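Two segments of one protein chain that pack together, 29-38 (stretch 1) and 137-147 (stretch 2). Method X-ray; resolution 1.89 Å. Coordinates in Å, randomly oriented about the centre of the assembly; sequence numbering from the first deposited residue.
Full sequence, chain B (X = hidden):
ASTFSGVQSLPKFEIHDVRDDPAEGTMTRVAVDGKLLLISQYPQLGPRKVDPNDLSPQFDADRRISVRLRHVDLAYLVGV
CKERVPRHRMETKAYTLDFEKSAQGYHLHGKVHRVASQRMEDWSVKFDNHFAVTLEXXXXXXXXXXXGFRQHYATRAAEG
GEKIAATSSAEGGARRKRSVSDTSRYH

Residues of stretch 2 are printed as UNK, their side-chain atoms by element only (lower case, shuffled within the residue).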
# COMPACT_ATOMS: atom_id res chain seq x y z
N ARG B 29 -5.60 22.99 -2.50
CA ARG B 29 -4.38 22.20 -2.22
C ARG B 29 -4.61 21.28 -1.04
O ARG B 29 -5.16 21.71 -0.03
CB ARG B 29 -3.21 23.16 -1.85
CG ARG B 29 -1.88 22.41 -1.54
CD ARG B 29 -0.73 23.37 -1.12
NE ARG B 29 -0.34 24.15 -2.29
CZ ARG B 29 -0.05 25.45 -2.27
NH1 ARG B 29 0.28 26.06 -3.40
NH2 ARG B 29 -0.09 26.12 -1.14
N VAL B 30 -4.19 20.01 -1.18
CA VAL B 30 -4.28 19.04 -0.09
C VAL B 30 -2.83 18.59 0.11
O VAL B 30 -2.19 18.09 -0.82
CB VAL B 30 -5.18 17.81 -0.49
CG1 VAL B 30 -5.23 16.80 0.70
CG2 VAL B 30 -6.61 18.31 -0.80
N ALA B 31 -2.31 18.81 1.32
CA ALA B 31 -0.94 18.43 1.64
C ALA B 31 -0.93 17.70 2.97
O ALA B 31 -1.92 17.72 3.74
CB ALA B 31 -0.03 19.71 1.78
N VAL B 32 0.20 17.08 3.28
CA VAL B 32 0.28 16.39 4.58
C VAL B 32 1.69 16.58 5.15
O VAL B 32 2.69 16.48 4.43
CB VAL B 32 -0.05 14.88 4.48
CG1 VAL B 32 1.06 14.12 3.70
CG2 VAL B 32 -0.14 14.30 5.89
N ASP B 33 1.73 16.92 6.42
CA ASP B 33 2.99 17.11 7.15
C ASP B 33 3.03 16.02 8.26
O ASP B 33 2.54 16.23 9.36
CB ASP B 33 2.98 18.52 7.77
CG ASP B 33 4.29 18.85 8.49
OD1 ASP B 33 5.22 18.00 8.49
OD2 ASP B 33 4.40 19.95 9.04
N GLY B 34 3.59 14.86 7.93
CA GLY B 34 3.64 13.74 8.88
C GLY B 34 2.25 13.19 9.15
O GLY B 34 1.65 12.54 8.31
N LYS B 35 1.71 13.47 10.32
CA LYS B 35 0.40 12.99 10.68
C LYS B 35 -0.71 13.99 10.36
O LYS B 35 -1.89 13.64 10.41
CB LYS B 35 0.36 12.75 12.21
CG LYS B 35 1.36 11.71 12.72
CD LYS B 35 1.30 11.67 14.27
CE LYS B 35 2.08 10.47 14.89
NZ LYS B 35 1.86 10.47 16.41
N LEU B 36 -0.32 15.22 10.04
CA LEU B 36 -1.29 16.30 9.87
C LEU B 36 -1.63 16.80 8.47
O LEU B 36 -0.78 17.35 7.77
CB LEU B 36 -0.85 17.47 10.74
CG LEU B 36 -0.43 17.10 12.20
CD1 LEU B 36 -0.10 18.44 12.96
CD2 LEU B 36 -1.57 16.33 12.93
N LEU B 37 -2.88 16.56 8.08
CA LEU B 37 -3.39 16.97 6.77
C LEU B 37 -3.58 18.51 6.77
O LEU B 37 -4.07 19.07 7.75
CB LEU B 37 -4.73 16.30 6.60
CG LEU B 37 -5.27 15.61 5.37
CD1 LEU B 37 -4.17 14.98 4.47
CD2 LEU B 37 -6.31 14.58 5.92
N LEU B 38 -3.18 19.17 5.70
CA LEU B 38 -3.35 20.63 5.58
C LEU B 38 -4.14 20.86 4.30
O LEU B 38 -3.67 20.60 3.20
CB LEU B 38 -1.96 21.32 5.47
CG LEU B 38 -1.01 20.85 6.59
CD1 LEU B 38 0.44 21.30 6.36
CD2 LEU B 38 -1.53 21.39 7.92
N UNK B 137 -6.31 8.15 -3.25
CA UNK B 137 -4.92 7.68 -3.24
C UNK B 137 -4.04 8.50 -2.30
O UNK B 137 -3.19 7.95 -1.59
c UNK B 137 -4.77 6.51 -5.47
n UNK B 137 -5.84 4.92 -6.54
c UNK B 137 -5.98 6.15 -5.96
n UNK B 137 -3.91 5.49 -5.80
c UNK B 137 -4.35 7.70 -4.65
c UNK B 137 -4.57 4.54 -6.44
N UNK B 138 -4.26 9.83 -2.29
CA UNK B 138 -3.47 10.70 -1.43
C UNK B 138 -3.72 10.39 0.04
O UNK B 138 -2.80 10.33 0.83
c UNK B 138 -1.11 14.82 0.49
c UNK B 138 -2.93 13.17 -0.97
c UNK B 138 -3.82 12.20 -1.71
c UNK B 138 -0.82 14.41 -0.84
c UNK B 138 -1.73 13.59 -1.56
c UNK B 138 -3.22 13.57 0.34
c UNK B 138 -2.32 14.40 1.08
N UNK B 139 -4.99 10.25 0.41
CA UNK B 139 -5.29 9.96 1.81
C UNK B 139 -4.73 8.58 2.23
O UNK B 139 -4.22 8.46 3.34
c UNK B 139 -7.47 11.41 1.80
c UNK B 139 -7.02 12.41 2.90
c UNK B 139 -6.81 10.01 2.03
c UNK B 139 -9.01 11.25 1.83
N UNK B 140 -4.84 7.56 1.38
CA UNK B 140 -4.34 6.24 1.78
C UNK B 140 -2.82 6.30 1.89
O UNK B 140 -2.20 5.72 2.80
o UNK B 140 -5.96 2.84 -0.14
c UNK B 140 -6.80 3.75 0.09
c UNK B 140 -6.29 5.03 0.73
o UNK B 140 -8.02 3.65 -0.18
c UNK B 140 -4.77 5.14 0.77
N UNK B 141 -2.21 7.01 0.97
CA UNK B 141 -0.75 7.16 1.03
C UNK B 141 -0.35 7.90 2.29
O UNK B 141 0.60 7.51 3.00
o UNK B 141 -0.25 7.16 -1.38
c UNK B 141 -0.22 7.94 -0.19
N UNK B 142 -1.04 9.00 2.58
CA UNK B 142 -0.66 9.81 3.73
C UNK B 142 -0.82 9.04 5.02
O UNK B 142 0.05 9.12 5.91
c UNK B 142 -1.52 11.12 3.78
N UNK B 143 -1.91 8.29 5.14
CA UNK B 143 -2.10 7.54 6.38
C UNK B 143 -0.98 6.47 6.49
O UNK B 143 -0.36 6.29 7.55
c UNK B 143 -5.14 5.40 7.53
c UNK B 143 -3.48 6.85 6.40
c UNK B 143 -3.76 5.96 7.64
c UNK B 143 -3.69 6.77 8.94
N UNK B 144 -0.68 5.78 5.39
CA UNK B 144 0.38 4.76 5.49
C UNK B 144 1.77 5.33 5.86
O UNK B 144 2.54 4.73 6.62
o UNK B 144 -1.47 2.87 4.92
c UNK B 144 -0.63 2.98 4.00
c UNK B 144 0.48 3.99 4.17
o UNK B 144 -0.68 2.29 2.95
N UNK B 145 2.10 6.51 5.32
CA UNK B 145 3.40 7.13 5.58
C UNK B 145 3.42 7.94 6.88
O UNK B 145 4.46 8.42 7.28
o UNK B 145 6.14 6.59 3.71
c UNK B 145 3.77 8.10 4.43
o UNK B 145 5.08 5.54 2.08
c UNK B 145 3.98 7.43 3.03
c UNK B 145 5.15 6.45 2.95
N UNK B 146 2.27 8.07 7.52
CA UNK B 146 2.16 8.93 8.70
C UNK B 146 2.81 8.43 9.98
O UNK B 146 2.97 9.17 10.95
o UNK B 146 0.02 8.08 9.50
c UNK B 146 0.69 9.23 8.98
N UNK B 147 3.18 7.17 10.00
CA UNK B 147 3.76 6.62 11.23
C UNK B 147 5.25 6.84 11.34
O UNK B 147 5.82 6.78 12.46
c UNK B 147 -0.74 4.27 10.77
c UNK B 147 1.97 4.81 11.12
c UNK B 147 3.43 5.11 11.31
c UNK B 147 1.04 5.20 12.09
c UNK B 147 0.18 3.88 9.79
c UNK B 147 1.52 4.15 9.97
c UNK B 147 -0.30 4.94 11.92
O HOH W 1 2.02 11.08 5.88

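Position 137 carries one carbon followed by a five-membered ring of three carbons and two nitrogens, and lies beyond reach of stretch 1; it is His137. At position 138 a single carbon leads into a ring of six carbons. The CA-to-CB bond points toward the strand, and the ring packs against the hairpin: the carbonyl Val30 O lies over one face, whereas Leu37 CD1 and Val32 N sit at the edge. This is Phe138. Val30 O is 3.7 Å from Phe138 CZ, and Leu37 CD1 is 3.9 Å from Phe138 CE1. Val30 CG1 approaches the same Phe138 CE1 at 3.8 Å, and Val32 CG1 lies 3.9 Å from Phe138 CZ.

Position 139 has four carbons forked at the second. The side chain leaves the backbone sideways, but its end comes nearer and reaches Leu37 CD2. This is Leu139, whose CD2 meets Leu37 CD2 at 3.8 Å. Position 140 shows three carbons, the last bearing two oxygens, and touches nothing on stretch 1: Glu140. One carbon and one oxygen at position 141, also out of reach, give Ser141.

Position 142 has a lone side-chain carbon. It points toward the strand, where this CB packs against Val32 CG1 at 4.0 Å; the residue is Ala142. Position 143 again has four carbons forked at the second, directed away from stretch 1; this is Leu143, which is buried. At position 144, two carbons with two oxygens on the second, out of reach of the hairpin, define Asp144, and at position 145 three carbons ending in two oxygens, likewise without contact, define Glu145.

Position 146 has one carbon and one oxygen; its CB lies 3.5 Å from Gly34 O, and its backbone O is 3.5 Å from Lys35 CG. This is Ser146, whose OG donates a hydrogen bond to Leu143 O (2.7 Å). Position 147, one carbon and a six-carbon ring pointing away, is Phe147.

The helix runs nearly parallel to strand 29-33, at 5°, with an axial separation of 9.7 Å. Toward the N-terminal end of this stretch, Phe138 gathers Val30, Val32 and Leu37 into an apolar cluster that Leu139 extends; one turn on, the small Ala142 side chain meets Val32. Farther along, the type II' turn from Asp33 to Leu36 brings Gly34 and Lys35 against Ser146. No direct hydrogen bond joins the stretches, but water 1 donates to both Gly34 O (2.9 Å) and Ala142 O (2.8 Å), bridging two carbonyls that could not bond each other. The contact thus combines nonpolar packing, the turn's approach to Ser146 and one bridging water.

Stretch 2 (137-147) HFLESALDESF
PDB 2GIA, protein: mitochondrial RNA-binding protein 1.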